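Local coordinates for protein CG4930 (Drosophila melanogaster, PDB 3ISM) that inhibits the nuclease EndoG by forming a complex with it, through a largely helical chain that includes a Ku C-terminal-domain-like region, at residues L73-A78 against K121-F126; P106-I111 against G137-R142; W110-R115 against L155-H160; V130-Q135 against T164-A169. The protein carries 1 engineered substitution. All coordinates share one frame; numbering follows the deposited sequence.

Contact 1 (L73-A78 against K121-F126); sequences LLFDEA and KELLDF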
loop_
_atom_site.group_PDB
_atom_site.type_symbol
_atom_site.label_atom_id
_atom_site.label_comp_id
_atom_site.label_asym_id
_atom_site.label_seq_id
_atom_site.Cartn_x
_atom_site.Cartn_y
_atom_site.Cartn_z
ATOM N N LEU C 73 36.477 -34.731 2.187
ATOM C CA LEU C 73 36.905 -34.408 3.553
ATOM C C LEU C 73 36.591 -35.547 4.516
ATOM O O LEU C 73 37.347 -35.806 5.443
ATOM C CB LEU C 73 36.270 -33.107 4.047
ATOM C CG LEU C 73 36.847 -31.841 3.401
ATOM C CD1 LEU C 73 35.883 -30.691 3.564
ATOM C CD2 LEU C 73 38.222 -31.488 3.957
ATOM N N LEU C 74 35.481 -36.234 4.258
ATOM C CA LEU C 74 35.016 -37.321 5.108
ATOM C C LEU C 74 35.681 -38.666 4.821
ATOM O O LEU C 74 35.942 -39.418 5.752
ATOM C CB LEU C 74 33.496 -37.461 4.997
ATOM C CG LEU C 74 32.663 -36.356 5.647
ATOM C CD1 LEU C 74 31.181 -36.460 5.255
ATOM C CD2 LEU C 74 32.824 -36.376 7.158
ATOM N N PHE C 75 35.979 -38.955 3.549
ATOM C CA PHE C 75 36.371 -40.311 3.154
ATOM C C PHE C 75 37.759 -40.493 2.525
ATOM O O PHE C 75 38.237 -41.621 2.441
ATOM C CB PHE C 75 35.305 -40.934 2.226
ATOM C CG PHE C 75 33.897 -40.848 2.770
ATOM C CD1 PHE C 75 33.564 -41.450 3.976
ATOM C CD2 PHE C 75 32.909 -40.166 2.073
ATOM C CE1 PHE C 75 32.272 -41.368 4.480
ATOM C CE2 PHE C 75 31.615 -40.069 2.576
ATOM C CZ PHE C 75 31.300 -40.674 3.775
ATOM N N ASP C 76 38.386 -39.404 2.075
ATOM C CA ASP C 76 39.696 -39.461 1.399
ATOM C C ASP C 76 40.833 -40.114 2.170
ATOM O O ASP C 76 41.777 -40.601 1.550
ATOM C CB ASP C 76 40.167 -38.067 0.960
ATOM C CG ASP C 76 39.954 -37.813 -0.529
ATOM O OD1 ASP C 76 39.343 -38.677 -1.200
ATOM O OD2 ASP C 76 40.408 -36.749 -1.032
ATOM N N GLU C 77 40.766 -40.107 3.502
ATOM C CA GLU C 77 41.857 -40.641 4.347
ATOM C C GLU C 77 43.168 -39.835 4.303
ATOM O O GLU C 77 44.195 -40.289 4.789
ATOM C CB GLU C 77 42.128 -42.135 4.072
ATOM C CG GLU C 77 40.869 -43.014 4.139
ATOM C CD GLU C 77 41.155 -44.504 4.303
ATOM O OE1 GLU C 77 42.194 -44.999 3.816
ATOM O OE2 GLU C 77 40.305 -45.185 4.914
ATOM N N ALA C 78 43.124 -38.645 3.713
ATOM C CA ALA C 78 44.207 -37.670 3.823
ATOM C C ALA C 78 43.946 -36.823 5.067
ATOM O O ALA C 78 42.798 -36.728 5.517
ATOM C CB ALA C 78 44.235 -36.776 2.583
ATOM N N LYS C 121 31.062 -47.201 6.618
ATOM C CA LYS C 121 32.399 -46.941 7.143
ATOM C C LYS C 121 32.392 -46.814 8.664
ATOM O O LYS C 121 33.439 -46.607 9.283
ATOM C CB LYS C 121 32.984 -45.683 6.495
ATOM C CG LYS C 121 33.110 -45.826 4.987
ATOM C CD LYS C 121 34.265 -45.029 4.434
ATOM C CE LYS C 121 34.608 -45.462 3.001
ATOM N NZ LYS C 121 35.131 -46.851 2.917
ATOM N N GLU C 122 31.199 -46.937 9.248
ATOM C CA GLU C 122 31.003 -46.943 10.704
ATOM C C GLU C 122 31.550 -45.682 11.371
ATOM O O GLU C 122 32.207 -45.753 12.411
ATOM C CB GLU C 122 31.578 -48.222 11.347
ATOM C CG GLU C 122 30.722 -49.476 11.118
ATOM C CD GLU C 122 31.178 -50.672 11.949
ATOM O OE1 GLU C 122 30.861 -50.729 13.165
ATOM O OE2 GLU C 122 31.850 -51.564 11.380
ATOM N N LEU C 123 31.279 -44.536 10.746
ATOM C CA LEU C 123 31.586 -43.221 11.318
ATOM C C LEU C 123 30.412 -42.746 12.183
ATOM O O LEU C 123 29.728 -41.761 11.861
ATOM C CB LEU C 123 31.901 -42.216 10.203
ATOM C CG LEU C 123 33.135 -42.535 9.352
ATOM C CD1 LEU C 123 33.362 -41.470 8.296
ATOM C CD2 LEU C 123 34.370 -42.692 10.241
ATOM N N LEU C 124 30.189 -43.462 13.282
ATOM C CA LEU C 124 28.955 -43.326 14.051
ATOM C C LEU C 124 28.881 -42.044 14.874
ATOM O O LEU C 124 27.782 -41.540 15.128
ATOM C CB LEU C 124 28.707 -44.567 14.929
ATOM C CG LEU C 124 28.465 -45.893 14.188
ATOM C CD1 LEU C 124 27.996 -46.998 15.139
ATOM C CD2 LEU C 124 27.466 -45.709 13.058
ATOM N N ASP C 125 30.033 -41.513 15.287
ATOM C CA ASP C 125 30.055 -40.220 15.974
ATOM C C ASP C 125 29.570 -39.126 15.031
ATOM O O ASP C 125 28.692 -38.343 15.391
ATOM C CB ASP C 125 31.441 -39.882 16.530
ATOM C CG ASP C 125 31.822 -40.749 17.722
ATOM O OD1 ASP C 125 30.918 -41.271 18.415
ATOM O OD2 ASP C 125 33.036 -40.915 17.966
ATOM N N PHE C 126 30.118 -39.092 13.817
ATOM C CA PHE C 126 29.646 -38.152 12.784
ATOM C C PHE C 126 28.144 -38.340 12.486
ATOM O O PHE C 126 27.425 -37.359 12.311
ATOM C CB PHE C 126 30.479 -38.276 11.502
ATOM C CG PHE C 126 30.112 -37.272 10.431
ATOM C CD1 PHE C 126 30.588 -35.966 10.485
ATOM C CD2 PHE C 126 29.307 -37.642 9.354
ATOM C CE1 PHE C 126 30.257 -35.042 9.495
ATOM C CE2 PHE C 126 28.977 -36.719 8.361
ATOM C CZ PHE C 126 29.444 -35.419 8.439
#

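Contact 2 (P106-I111 against G137-R142); sequences PYNEWI and GPCWSR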
loop_
_atom_site.group_PDB
_atom_site.type_symbol
_atom_site.label_atom_id
_atom_site.label_comp_id
_atom_site.label_asym_id
_atom_site.label_seq_id
_atom_site.Cartn_x
_atom_site.Cartn_y
_atom_site.Cartn_z
ATOM N N PRO C 106 18.327 -32.110 -5.102
ATOM C CA PRO C 106 19.659 -32.667 -5.260
ATOM C C PRO C 106 20.247 -32.914 -3.894
ATOM O O PRO C 106 20.834 -33.910 -3.721
ATOM C CB PRO C 106 20.407 -31.572 -5.986
ATOM C CG PRO C 106 19.409 -30.827 -6.665
ATOM C CD PRO C 106 18.069 -31.097 -6.114
ATOM N N TYR C 107 20.061 -32.019 -2.938
ATOM C CA TYR C 107 20.568 -32.249 -1.602
ATOM C C TYR C 107 19.879 -33.462 -0.966
ATOM O O TYR C 107 20.523 -34.303 -0.440
ATOM C CB TYR C 107 20.429 -31.020 -0.706
ATOM C CG TYR C 107 21.003 -31.187 0.676
ATOM C CD1 TYR C 107 22.232 -30.702 0.985
ATOM C CD2 TYR C 107 20.311 -31.829 1.662
ATOM C CE1 TYR C 107 22.751 -30.860 2.190
ATOM C CE2 TYR C 107 20.825 -31.990 2.875
ATOM C CZ TYR C 107 22.046 -31.508 3.146
ATOM O OH TYR C 107 22.578 -31.663 4.357
ATOM N N ASN C 108 18.567 -33.523 -1.029
ATOM C CA ASN C 108 17.818 -34.627 -0.432
ATOM C C ASN C 108 18.213 -36.025 -0.947
ATOM O O ASN C 108 18.249 -36.997 -0.177
ATOM C CB ASN C 108 16.300 -34.379 -0.542
ATOM C CG ASN C 108 15.829 -33.253 0.377
ATOM O OD1 ASN C 108 16.626 -32.652 1.096
ATOM N ND2 ASN C 108 14.540 -32.961 0.353
ATOM N N GLU C 109 18.526 -36.122 -2.235
ATOM C CA GLU C 109 18.949 -37.400 -2.809
ATOM C C GLU C 109 20.377 -37.747 -2.410
ATOM O O GLU C 109 20.682 -38.903 -2.128
ATOM C CB GLU C 109 18.844 -37.363 -4.327
ATOM C CG GLU C 109 17.421 -37.200 -4.827
ATOM C CD GLU C 109 17.352 -36.990 -6.326
ATOM O OE1 GLU C 109 18.422 -36.969 -6.987
ATOM O OE2 GLU C 109 16.221 -36.838 -6.841
ATOM N N TRP C 110 21.244 -36.736 -2.394
ATOM C CA TRP C 110 22.659 -36.956 -2.117
ATOM C C TRP C 110 22.928 -37.272 -0.641
ATOM O O TRP C 110 23.806 -38.072 -0.310
ATOM C CB TRP C 110 23.468 -35.745 -2.571
ATOM C CG TRP C 110 24.915 -35.780 -2.156
ATOM C CD1 TRP C 110 25.929 -36.484 -2.750
ATOM C CD2 TRP C 110 25.509 -35.055 -1.073
ATOM N NE1 TRP C 110 27.112 -36.252 -2.093
ATOM C CE2 TRP C 110 26.884 -35.374 -1.063
ATOM C CE3 TRP C 110 25.009 -34.169 -0.107
ATOM C CZ2 TRP C 110 27.762 -34.842 -0.128
ATOM C CZ3 TRP C 110 25.894 -33.633 0.825
ATOM C CH2 TRP C 110 27.251 -33.974 0.805
ATOM N N ILE C 111 22.160 -36.650 0.243
ATOM C CA ILE C 111 22.372 -36.839 1.669
ATOM C C ILE C 111 22.089 -38.289 2.106
ATOM O O ILE C 111 22.673 -38.758 3.057
ATOM C CB ILE C 111 21.596 -35.782 2.513
ATOM C CG1 ILE C 111 22.236 -35.619 3.896
ATOM C CG2 ILE C 111 20.087 -36.089 2.576
ATOM C CD1 ILE C 111 23.610 -34.978 3.862
ATOM N N GLY C 137 19.799 -33.899 7.575
ATOM C CA GLY C 137 19.208 -34.787 6.585
ATOM C C GLY C 137 18.354 -33.993 5.610
ATOM O O GLY C 137 18.545 -32.794 5.463
ATOM N N PRO C 138 17.405 -34.663 4.933
ATOM C CA PRO C 138 16.610 -33.989 3.911
ATOM C C PRO C 138 15.936 -32.696 4.383
ATOM O O PRO C 138 15.489 -32.586 5.538
ATOM C CB PRO C 138 15.560 -35.043 3.535
ATOM C CG PRO C 138 16.239 -36.348 3.808
ATOM C CD PRO C 138 17.021 -36.082 5.076
ATOM N N CYS C 139 15.896 -31.721 3.486
ATOM C CA CYS C 139 15.144 -30.510 3.691
ATOM C C CYS C 139 13.659 -30.881 3.708
ATOM O O CYS C 139 13.240 -31.791 2.980
ATOM C CB CYS C 139 15.421 -29.515 2.555
ATOM S SG CYS C 139 17.212 -29.302 2.165
ATOM N N TRP C 140 12.893 -30.184 4.542
ATOM C CA TRP C 140 11.447 -30.404 4.678
ATOM C C TRP C 140 10.740 -29.161 5.236
ATOM O O TRP C 140 11.341 -28.092 5.290
ATOM C CB TRP C 140 11.145 -31.652 5.531
ATOM C CG TRP C 140 11.500 -31.595 6.989
ATOM C CD1 TRP C 140 12.747 -31.457 7.527
ATOM C CD2 TRP C 140 10.602 -31.760 8.101
ATOM N NE1 TRP C 140 12.679 -31.502 8.903
ATOM C CE2 TRP C 140 11.376 -31.699 9.279
ATOM C CE3 TRP C 140 9.215 -31.942 8.213
ATOM C CZ2 TRP C 140 10.807 -31.801 10.559
ATOM C CZ3 TRP C 140 8.653 -32.040 9.471
ATOM C CH2 TRP C 140 9.448 -31.972 10.631
ATOM N N SER C 141 9.486 -29.285 5.676
ATOM C CA SER C 141 8.749 -28.074 6.083
ATOM C C SER C 141 9.287 -27.357 7.333
ATOM O O SER C 141 8.929 -26.210 7.597
ATOM C CB SER C 141 7.239 -28.326 6.194
ATOM O OG SER C 141 6.951 -29.269 7.199
ATOM N N ARG C 142 10.148 -28.025 8.091
ATOM C CA ARG C 142 10.744 -27.392 9.258
ATOM C C ARG C 142 11.714 -26.301 8.818
ATOM O O ARG C 142 11.834 -25.273 9.484
ATOM C CB ARG C 142 11.456 -28.433 10.124
ATOM C CG ARG C 142 11.851 -27.988 11.528
ATOM C CD ARG C 142 10.669 -27.633 12.408
ATOM N NE ARG C 142 9.659 -28.685 12.524
ATOM C CZ ARG C 142 9.621 -29.599 13.493
ATOM N NH1 ARG C 142 10.557 -29.620 14.440
ATOM N NH2 ARG C 142 8.646 -30.500 13.509
#

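Contact 3 (W110-R115 against L155-H160); sequences WIVKLR and LEFYAH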
loop_
_atom_site.group_PDB
_atom_site.type_symbol
_atom_site.label_atom_id
_atom_site.label_comp_id
_atom_site.label_asym_id
_atom_site.label_seq_id
_atom_site.Cartn_x
_atom_site.Cartn_y
_atom_site.Cartn_z
ATOM N N TRP C 110 21.244 -36.736 -2.394
ATOM C CA TRP C 110 22.659 -36.956 -2.117
ATOM C C TRP C 110 22.928 -37.272 -0.641
ATOM O O TRP C 110 23.806 -38.072 -0.310
ATOM C CB TRP C 110 23.468 -35.745 -2.571
ATOM C CG TRP C 110 24.915 -35.780 -2.156
ATOM C CD1 TRP C 110 25.929 -36.484 -2.750
ATOM C CD2 TRP C 110 25.509 -35.055 -1.073
ATOM N NE1 TRP C 110 27.112 -36.252 -2.093
ATOM C CE2 TRP C 110 26.884 -35.374 -1.063
ATOM C CE3 TRP C 110 25.009 -34.169 -0.107
ATOM C CZ2 TRP C 110 27.762 -34.842 -0.128
ATOM C CZ3 TRP C 110 25.894 -33.633 0.825
ATOM C CH2 TRP C 110 27.251 -33.974 0.805
ATOM N N ILE C 111 22.160 -36.650 0.243
ATOM C CA ILE C 111 22.372 -36.839 1.669
ATOM C C ILE C 111 22.089 -38.289 2.106
ATOM O O ILE C 111 22.673 -38.758 3.057
ATOM C CB ILE C 111 21.596 -35.782 2.513
ATOM C CG1 ILE C 111 22.236 -35.619 3.896
ATOM C CG2 ILE C 111 20.087 -36.089 2.576
ATOM C CD1 ILE C 111 23.610 -34.978 3.862
ATOM N N VAL C 112 21.218 -38.989 1.380
ATOM C CA VAL C 112 20.942 -40.412 1.623
ATOM C C VAL C 112 22.166 -41.285 1.294
ATOM O O VAL C 112 22.538 -42.185 2.064
ATOM C CB VAL C 112 19.714 -40.889 0.793
ATOM C CG1 VAL C 112 19.586 -42.396 0.810
ATOM C CG2 VAL C 112 18.436 -40.224 1.297
ATOM N N LYS C 113 22.787 -41.021 0.148
ATOM C CA LYS C 113 24.028 -41.711 -0.214
ATOM C C LYS C 113 25.151 -41.399 0.769
ATOM O O LYS C 113 25.923 -42.290 1.124
ATOM C CB LYS C 113 24.465 -41.355 -1.635
ATOM C CG LYS C 113 23.492 -41.789 -2.730
ATOM C CD LYS C 113 23.682 -40.926 -3.983
ATOM C CE LYS C 113 22.769 -41.390 -5.138
ATOM N NZ LYS C 113 22.745 -40.430 -6.316
ATOM N N LEU C 114 25.246 -40.138 1.201
ATOM C CA LEU C 114 26.248 -39.744 2.191
ATOM C C LEU C 114 26.053 -40.512 3.493
ATOM O O LEU C 114 27.005 -41.072 4.023
ATOM C CB LEU C 114 26.247 -38.232 2.437
ATOM C CG LEU C 114 27.330 -37.736 3.411
ATOM C CD1 LEU C 114 28.707 -37.748 2.744
ATOM C CD2 LEU C 114 27.042 -36.362 3.938
ATOM N N ARG C 115 24.824 -40.550 4.002
ATOM C CA ARG C 115 24.521 -41.338 5.201
ATOM C C ARG C 115 24.938 -42.790 5.011
ATOM O O ARG C 115 25.564 -43.386 5.882
ATOM C CB ARG C 115 23.024 -41.297 5.525
ATOM C CG ARG C 115 22.597 -42.257 6.649
ATOM C CD ARG C 115 21.111 -42.594 6.594
ATOM N NE ARG C 115 20.768 -43.388 5.416
ATOM C CZ ARG C 115 19.524 -43.677 5.035
ATOM N NH1 ARG C 115 18.487 -43.235 5.732
ATOM N NH2 ARG C 115 19.314 -44.396 3.942
ATOM N N LEU C 155 11.492 -38.681 8.584
ATOM C CA LEU C 155 11.714 -39.328 9.866
ATOM C C LEU C 155 12.591 -40.558 9.717
ATOM O O LEU C 155 13.469 -40.829 10.544
ATOM C CB LEU C 155 10.363 -39.779 10.410
ATOM C CG LEU C 155 10.279 -40.099 11.897
ATOM C CD1 LEU C 155 9.874 -38.832 12.657
ATOM C CD2 LEU C 155 9.261 -41.209 12.124
ATOM N N GLU C 156 12.337 -41.288 8.636
ATOM C CA GLU C 156 12.929 -42.585 8.326
ATOM C C GLU C 156 14.423 -42.480 8.014
ATOM O O GLU C 156 15.194 -43.420 8.228
ATOM C CB GLU C 156 12.175 -43.190 7.127
ATOM C CG GLU C 156 10.641 -43.325 7.314
ATOM C CD GLU C 156 9.846 -42.002 7.207
ATOM O OE1 GLU C 156 10.409 -40.942 6.842
ATOM O OE2 GLU C 156 8.636 -42.026 7.499
ATOM N N PHE C 157 14.806 -41.327 7.463
ATOM C CA PHE C 157 16.202 -41.049 7.142
ATOM C C PHE C 157 17.082 -41.282 8.376
ATOM O O PHE C 157 18.177 -41.832 8.283
ATOM C CB PHE C 157 16.375 -39.604 6.652
ATOM C CG PHE C 157 17.829 -39.159 6.524
ATOM C CD1 PHE C 157 18.536 -39.372 5.348
ATOM C CD2 PHE C 157 18.472 -38.517 7.575
ATOM C CE1 PHE C 157 19.867 -38.972 5.232
ATOM C CE2 PHE C 157 19.804 -38.131 7.470
ATOM C CZ PHE C 157 20.496 -38.351 6.295
ATOM N N TYR C 158 16.565 -40.859 9.529
ATOM C CA TYR C 158 17.333 -40.775 10.757
ATOM C C TYR C 158 17.300 -42.067 11.586
ATOM O O TYR C 158 18.063 -42.207 12.537
ATOM C CB TYR C 158 16.790 -39.615 11.602
ATOM C CG TYR C 158 17.034 -38.224 11.027
ATOM C CD1 TYR C 158 16.046 -37.560 10.304
ATOM C CD2 TYR C 158 18.242 -37.566 11.242
ATOM C CE1 TYR C 158 16.268 -36.271 9.782
ATOM C CE2 TYR C 158 18.472 -36.295 10.742
ATOM C CZ TYR C 158 17.488 -35.648 10.015
ATOM O OH TYR C 158 17.748 -34.388 9.524
ATOM N N ALA C 159 16.407 -42.994 11.230
ATOM C CA ALA C 159 16.194 -44.216 12.009
ATOM C C ALA C 159 17.211 -45.290 11.684
ATOM O O ALA C 159 16.855 -46.353 11.178
ATOM C CB ALA C 159 14.782 -44.758 11.798
ATOM N N HIS C 160 18.473 -45.014 11.989
ATOM C CA HIS C 160 19.559 -45.939 11.719
ATOM C C HIS C 160 20.579 -45.845 12.835
ATOM O O HIS C 160 20.804 -44.754 13.377
ATOM C CB HIS C 160 20.212 -45.622 10.364
ATOM C CG HIS C 160 19.340 -45.954 9.193
ATOM N ND1 HIS C 160 18.467 -45.043 8.636
ATOM C CD2 HIS C 160 19.156 -47.113 8.516
ATOM C CE1 HIS C 160 17.802 -45.619 7.648
ATOM N NE2 HIS C 160 18.205 -46.874 7.551
#

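Contact 4 (V130-Q135 against T164-A169); sequences VLVKKQ and TAPFAA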
loop_
_atom_site.group_PDB
_atom_site.type_symbol
_atom_site.label_atom_id
_atom_site.label_comp_id
_atom_site.label_asym_id
_atom_site.label_seq_id
_atom_site.Cartn_x
_atom_site.Cartn_y
_atom_site.Cartn_z
ATOM N N VAL C 130 26.691 -35.091 14.207
ATOM C CA VAL C 130 26.542 -34.146 13.119
ATOM C C VAL C 130 25.236 -34.344 12.341
ATOM O O VAL C 130 24.339 -33.492 12.430
ATOM C CB VAL C 130 27.783 -34.114 12.182
ATOM C CG1 VAL C 130 27.584 -33.104 11.087
ATOM C CG2 VAL C 130 29.053 -33.767 12.983
ATOM N N LEU C 131 25.111 -35.441 11.588
ATOM C CA LEU C 131 23.954 -35.592 10.698
ATOM C C LEU C 131 22.620 -35.640 11.457
ATOM O O LEU C 131 21.632 -35.018 11.039
ATOM C CB LEU C 131 24.102 -36.802 9.774
ATOM C CG LEU C 131 25.271 -36.743 8.777
ATOM C CD1 LEU C 131 25.321 -37.953 7.824
ATOM C CD2 LEU C 131 25.208 -35.473 7.972
ATOM N N VAL C 132 22.600 -36.381 12.564
ATOM C CA VAL C 132 21.395 -36.532 13.368
ATOM C C VAL C 132 21.170 -35.299 14.261
ATOM O O VAL C 132 20.142 -34.616 14.129
ATOM C CB VAL C 132 21.412 -37.835 14.220
ATOM C CG1 VAL C 132 20.263 -37.852 15.223
ATOM C CG2 VAL C 132 21.365 -39.075 13.323
ATOM N N LYS C 133 22.125 -34.999 15.145
ATOM C CA LYS C 133 21.932 -33.915 16.112
ATOM C C LYS C 133 21.714 -32.547 15.467
ATOM O O LYS C 133 20.856 -31.784 15.909
ATOM C CB LYS C 133 23.081 -33.825 17.111
ATOM C CG LYS C 133 22.702 -33.015 18.347
ATOM C CD LYS C 133 23.883 -32.694 19.229
ATOM C CE LYS C 133 23.432 -31.806 20.393
ATOM N NZ LYS C 133 24.311 -30.604 20.501
ATOM N N LYS C 134 22.474 -32.239 14.418
ATOM C CA LYS C 134 22.346 -30.943 13.749
ATOM C C LYS C 134 21.227 -30.945 12.703
ATOM O O LYS C 134 21.041 -29.957 11.990
ATOM C CB LYS C 134 23.672 -30.513 13.123
ATOM C CG LYS C 134 24.756 -30.125 14.137
ATOM C CD LYS C 134 26.057 -29.707 13.425
ATOM C CE LYS C 134 27.250 -29.743 14.366
ATOM N NZ LYS C 134 27.134 -28.749 15.466
ATOM N N GLN C 135 20.491 -32.060 12.634
ATOM C CA GLN C 135 19.379 -32.248 11.690
ATOM C C GLN C 135 19.763 -31.898 10.246
ATOM O O GLN C 135 19.114 -31.066 9.597
ATOM C CB GLN C 135 18.131 -31.488 12.159
ATOM C CG GLN C 135 17.694 -31.868 13.585
ATOM C CD GLN C 135 16.422 -31.169 14.036
ATOM O OE1 GLN C 135 15.418 -31.158 13.324
ATOM N NE2 GLN C 135 16.458 -30.588 15.236
ATOM N N THR C 164 17.117 -41.762 16.273
ATOM C CA THR C 164 15.835 -41.334 15.738
ATOM C C THR C 164 15.932 -39.834 15.423
ATOM O O THR C 164 16.872 -39.159 15.860
ATOM C CB THR C 164 14.652 -41.614 16.711
ATOM O OG1 THR C 164 14.909 -40.995 17.974
ATOM C CG2 THR C 164 14.429 -43.117 16.930
ATOM N N ALA C 165 14.996 -39.327 14.631
ATOM C CA ALA C 165 14.962 -37.905 14.319
ATOM C C ALA C 165 14.755 -37.106 15.612
ATOM O O ALA C 165 13.908 -37.477 16.425
ATOM C CB ALA C 165 13.843 -37.625 13.334
ATOM N N PRO C 166 15.551 -36.035 15.828
ATOM C CA PRO C 166 15.371 -35.190 17.022
ATOM C C PRO C 166 13.974 -34.577 17.089
ATOM O O PRO C 166 13.482 -34.296 18.183
ATOM C CB PRO C 166 16.403 -34.078 16.832
ATOM C CG PRO C 166 17.397 -34.647 15.907
ATOM C CD PRO C 166 16.653 -35.547 14.984
ATOM N N PHE C 167 13.343 -34.401 15.926
ATOM C CA PHE C 167 11.977 -33.903 15.854
ATOM C C PHE C 167 10.886 -34.978 15.942
ATOM O O PHE C 167 9.690 -34.660 15.835
ATOM C CB PHE C 167 11.781 -33.099 14.575
ATOM C CG PHE C 167 12.065 -33.868 13.314
ATOM C CD1 PHE C 167 13.233 -33.652 12.611
ATOM C CD2 PHE C 167 11.153 -34.788 12.815
ATOM C CE1 PHE C 167 13.495 -34.351 11.442
ATOM C CE2 PHE C 167 11.410 -35.491 11.645
ATOM C CZ PHE C 167 12.579 -35.265 10.953
ATOM N N ALA C 168 11.275 -36.239 16.114
ATOM C CA ALA C 168 10.294 -37.337 16.119
ATOM C C ALA C 168 9.193 -37.139 17.159
ATOM O O ALA C 168 8.010 -37.294 16.843
ATOM C CB ALA C 168 10.970 -38.686 16.298
ATOM N N ALA C 169 9.586 -36.788 18.385
ATOM C CA ALA C 169 8.624 -36.582 19.479
ATOM C C ALA C 169 7.630 -35.468 19.172
ATOM O O ALA C 169 6.446 -35.605 19.477
ATOM C CB ALA C 169 9.343 -36.311 20.793
#

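Contact 1 (L73-A78 against K121-F126)
L74 meets the ring of F126 with both of its methyls, and the two side chains cross at roughly a right angle. Its CG stands anti to the carbonyl carbon (chi1 -71°), and with chi2 also near anti CD2 comes to lie over one ring face, 3.8 Å from the ring centroid of F126. That line lies only 16° off the ring normal, so the contact is a CH-pi interaction. CD1 of L74 reaches the same ring at its far end, 3.8 Å from F126 CZ. F126 is turned to receive it because its own CG is anti to the backbone N (chi1 -176°). The pair ties the C-terminal turn of helix 52-75 to the first turn of helix 124-132 within the helical Ku C-terminal-like region, and L123, at the N-cap position of the second helix, follows a Schellman motif at E122. F75 packs beside this pair. Its ring has CB of L74 over its centre on one face, 3.8 Å above the plane, and W71 meets it edge-to-face. The other segment approaches this ring obliquely: CD of K121 lies 3.7 Å from F75 CD1, and CD1 of L123 lies 4.0 Å from F75 CE1. K121 crosses F75 obliquely, its chain bent at chi4, and its NZ makes a long, weak ion pair with E117. L114 of helix 104-120 touches both L74 and F75.

Contact 2 (P106-I111 against G137-R142)
N108 grips the backbone of C139 at two points, which makes this the tight end of the contact. C139 N donates to N108 OD1 at 2.7 Å, although the donor sits 28° above the carboxamide plane instead of on a lone pair. In return N108 ND2 gives a longer bond, 3.2 Å, to C139 O, this time in the carbonyl plane and on a lone pair. Together the two bonds fix the rotation of the amide and hold the extended loop against helix 104-120 of the Ku C-terminal-domain-like region. The same OD1 of N108 is only 3.1 Å from P138 CA. Buried Y107 turns its ring edge to the loop, CE2 lying 3.5 Å from G137 O, while its hydroxyl bonds to L136 O. C139 SG lies obliquely beside the Y107 ring, 4.8 Å from its centroid, a Cys sulfur-aromatic contact. Packing is looser where I111 CG2 meets P138 CD at 4.0 Å. Beyond C139 the loop leaves the helix: W140 turns toward P153, P154 and F167, and S141 O is hydrogen-bonded to R134 of the CG8862 chain.

Contact 3 (W110-R115 against L155-H160)
R115 crosses from helix 104-120 to the loop 155-160, and each part of its chain finds a different neighbour. CB, with CG anti to the backbone N, lies 3.9 Å from F157 CE1. CD sits over one face of the F157 ring, toward its rim. The chain bends at chi3 (67°), bringing NH1 to F157 O at 2.9 Å, on a lone pair and within 4° of the guanidinium plane. NE and NH2 are hydrogen-bonded just beyond the segments, and the side chain also touches W127. One guanidinium face receives H160, whose CE1 is 3.1 Å from R115 NH1. H160 ND1 also donates to F157 O, at 3.2 Å and from above the carbonyl plane. An alanine at R115 removes the NH1 bond and the CD over the F157 ring, and would probably loosen the helix's hold on the loop. That ring's edge meets I111 O, 3.6 Å from F157 CE1. A helix arginine thus bonds a main-chain carbonyl of a loop ending in an inverse gamma turn at A159, within the Ku C-terminal-domain-like region.

Contact 4 (V130-Q135 against T164-A169)
Apolar packing centres on P166, whose ring lies against the end of helix 124-132. Its CG is 3.6 Å from Q135 CG, the two side chains sliding past each other in opposite directions. Q135 leaves the helix with positive phi (50°) in a Schellman motif, and its chain runs extended beyond CG, so that the amide flanks the proline with NE2 3.8 Å from P166 CB. V132 adds only a loose side-chain contact, CG1 to P166 CD at 4.3 Å.

Contacts of carbon with oxygen form the second group. V132 O lies 3.3 Å from P166 CG, and V132 CG1 lies 3.7 Å from T164 O. Q135 OE1 approaches the F167 ring in its plane, 3.4 Å from CD1 of F167, while CB of A165 sits over the centre of one face of that ring. A glycine at Q135 removes the CG packed on P166 and the OE1 at the F167 edge, and would probably leave the P166-F167 turn less firmly seated against the helix end. With van der Waals packing and carbon-oxygen approaches carrying the contact, its fit depends on shape more than on directional bonding.

All four contacts lie on one side of the chain's centre. Contacts 2 and 3 are closest, their centres about 9 Å apart; both start from helix 104-120 and share I111, and P138 of one packs on F157 of the other. Centre to centre, contact 3 lies about 11 Å from contact 4, with Y158 between L131, Q135 and F167, and about 15 Å from contact 1, which it touches through L114. Contacts 1 and 4 use opposite ends of helix 124-132 and come in series along the chain, whereas contacts 2 and 3 alternate with both. Through contacts 2, 3 and 4 the long loop after helix 124-132 lies back against helices 104-120 and 124-132, and this folded-back loop also reaches the CG8862 chain.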